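PDB 4GN1: Ras-associated and pleckstrin homology domains-containing protein 1 from Homo sapiens, which mediates localized membrane signals, is implicated in regulating lamellipodial dynamics, interacts with RAC1 via its Ras-associating and PH domains, and targets EVL and VASP to the leading edge. Local coordinates for residues M111-R114 against N115-V118. Residues are numbered along the deposited sequence; the frame is centred on the assembly and turned at random.
Sequences MADR and NKEV
Met111 and Ala112, the residues leading into helix 113-124, meet Asn115 and Lys116 of its first turn, a local contact at a helix N-terminus on the protein surface. Ala112 is the N-cap residue, though its methyl cannot cap first-turn NH groups as Ser, Thr, Asp or Asn can. Its carbonyl takes two bonds: Ala112 O accepts from Lys116 N at 3.0 Å, in the carbonyl plane, and from Asn115 N in a more bent bond whose donor stands above that plane. The i to i+4 ladder continues with Glu117 N to Asp113 O (3.0 Å) and Val118 N to Arg114 O (3.1 Å). In Met111 a chi1 of -176° swings CG away from its own N and carries the flexible thioether forward against the turn; SD comes to 3.4 Å from Lys116 N, while CG lies 3.9 Å from Asn115 CB, the two side chains crossing at about a right angle. The extended Lys116 chain runs past Met111, with CE 3.4 Å from Met111 O. Its NZ is 4.1 Å from Asp113 OD1, too far for a salt bridge, yet the acid would probably interact favourably with the positive end of the helix dipole. The lysine's length lets NZ hydrogen-bond to Asn97 OD1 and Lys96 O, while its chain touches Pro98 and Gln99. Met111 also rests on Gln99, so the start of helix 113-124 is tied to the end of helix 93-96 and the loop that follows it.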
ATOM      1  N   MET A 111      23.268   5.086  -1.785  1.00 40.15           N
ATOM      2  CA  MET A 111      23.951   3.981  -1.123  1.00 40.40           C
ATOM      3  C   MET A 111      24.462   3.057  -2.220  1.00 40.56           C
ATOM      4  O   MET A 111      23.789   2.895  -3.241  1.00 39.31           O
ATOM      5  CB  MET A 111      23.002   3.233  -0.176  1.00 38.31           C
ATOM      6  CG  MET A 111      23.683   2.121   0.621  1.00 38.95           C
ATOM      7  SD  MET A 111      22.591   1.073   1.605  1.00 36.45           S
ATOM      8  CE  MET A 111      22.893   1.713   3.250  1.00 38.57           C
ATOM      9  N   ALA A 112      25.639   2.471  -2.012  1.00 42.09           N
ATOM     10  CA  ALA A 112      26.180   1.471  -2.925  1.00 43.43           C
ATOM     11  C   ALA A 112      25.279   0.225  -2.970  1.00 42.76           C
ATOM     12  O   ALA A 112      24.766  -0.224  -1.931  1.00 42.05           O
ATOM     13  CB  ALA A 112      27.600   1.083  -2.529  1.00 44.75           C
ATOM     14  N   ASP A 113      25.110  -0.328  -4.177  1.00 43.31           N
ATOM     15  CA  ASP A 113      24.253  -1.499  -4.429  1.00 41.86           C
ATOM     16  C   ASP A 113      24.484  -2.622  -3.435  1.00 41.88           C
ATOM     17  O   ASP A 113      23.548  -3.133  -2.830  1.00 40.57           O
ATOM     18  CB  ASP A 113      24.501  -2.047  -5.841  1.00 43.12           C
ATOM     19  CG  ASP A 113      23.785  -1.245  -6.938  1.00 42.76           C
ATOM     20  OD1 ASP A 113      22.757  -0.548  -6.664  1.00 40.94           O
ATOM     21  OD2 ASP A 113      24.263  -1.346  -8.096  1.00 43.38           O
ATOM     22  N   ARG A 114      25.739  -3.002  -3.266  1.00 43.77           N
ATOM     23  CA  ARG A 114      26.071  -4.099  -2.382  1.00 44.89           C
ATOM     24  C   ARG A 114      25.598  -3.871  -0.950  1.00 44.16           C
ATOM     25  O   ARG A 114      25.255  -4.826  -0.251  1.00 44.31           O
ATOM     26  CB  ARG A 114      27.562  -4.385  -2.437  1.00 48.16           C
ATOM     27  CG  ARG A 114      27.934  -5.099  -3.721  1.00 49.79           C
ATOM     28  CD  ARG A 114      29.434  -5.119  -3.970  1.00 53.72           C
ATOM     29  NE  ARG A 114      30.163  -6.038  -3.092  1.00 56.31           N
ATOM     30  CZ  ARG A 114      30.150  -7.371  -3.193  1.00 57.29           C
ATOM     31  NH1 ARG A 114      29.415  -7.978  -4.130  1.00 54.51           N
ATOM     32  NH2 ARG A 114      30.872  -8.104  -2.341  1.00 58.68           N
ATOM     33  N   ASN A 115      25.570  -2.611  -0.529  1.00 43.41           N
ATOM     34  CA  ASN A 115      25.130  -2.263   0.820  1.00 43.02           C
ATOM     35  C   ASN A 115      23.590  -2.168   0.950  1.00 40.47           C
ATOM     36  O   ASN A 115      23.030  -2.434   2.022  1.00 39.81           O
ATOM     37  CB  ASN A 115      25.841  -0.993   1.323  1.00 44.30           C
ATOM     38  CG  ASN A 115      27.340  -1.197   1.508  1.00 47.17           C
ATOM     39  OD1 ASN A 115      27.812  -2.326   1.688  1.00 48.07           O
ATOM     40  ND2 ASN A 115      28.102  -0.099   1.466  1.00 48.57           N
ATOM     41  N   LYS A 116      22.921  -1.773  -0.133  1.00 38.56           N
ATOM     42  CA  LYS A 116      21.478  -1.980  -0.252  1.00 36.72           C
ATOM     43  C   LYS A 116      21.125  -3.464  -0.005  1.00 36.71           C
ATOM     44  O   LYS A 116      20.245  -3.771   0.817  1.00 35.86           O
ATOM     45  CB  LYS A 116      20.966  -1.525  -1.619  1.00 34.54           C
ATOM     46  CG  LYS A 116      20.636  -0.047  -1.725  1.00 33.79           C
ATOM     47  CD  LYS A 116      20.661   0.384  -3.178  1.00 33.02           C
ATOM     48  CE  LYS A 116      20.531   1.882  -3.327  1.00 33.05           C
ATOM     49  NZ  LYS A 116      20.394   2.219  -4.775  1.00 32.45           N
ATOM     50  N   GLU A 117      21.838  -4.361  -0.693  1.00 37.78           N
ATOM     51  CA  GLU A 117      21.659  -5.809  -0.562  1.00 38.26           C
ATOM     52  C   GLU A 117      21.800  -6.255   0.908  1.00 38.05           C
ATOM     53  O   GLU A 117      20.893  -6.880   1.461  1.00 36.55           O
ATOM     54  CB  GLU A 117      22.696  -6.525  -1.427  1.00 41.84           C
ATOM     55  CG  GLU A 117      22.140  -7.676  -2.251  1.00 44.30           C
ATOM     56  CD  GLU A 117      23.219  -8.630  -2.781  1.00 48.07           C
ATOM     57  OE1 GLU A 117      24.440  -8.312  -2.714  1.00 50.90           O
ATOM     58  OE2 GLU A 117      22.837  -9.724  -3.269  1.00 49.46           O
ATOM     59  N   VAL A 118      22.926  -5.909   1.535  1.00 37.99           N
ATOM     60  CA  VAL A 118      23.153  -6.231   2.933  1.00 38.63           C
ATOM     61  C   VAL A 118      22.009  -5.701   3.802  1.00 37.63           C
ATOM     62  O   VAL A 118      21.472  -6.414   4.654  1.00 37.20           O
ATOM     63  CB  VAL A 118      24.526  -5.701   3.447  1.00 40.39           C
ATOM     64  CG1 VAL A 118      24.608  -5.749   4.969  1.00 41.19           C
ATOM     65  CG2 VAL A 118      25.679  -6.478   2.826  1.00 41.60           C
TER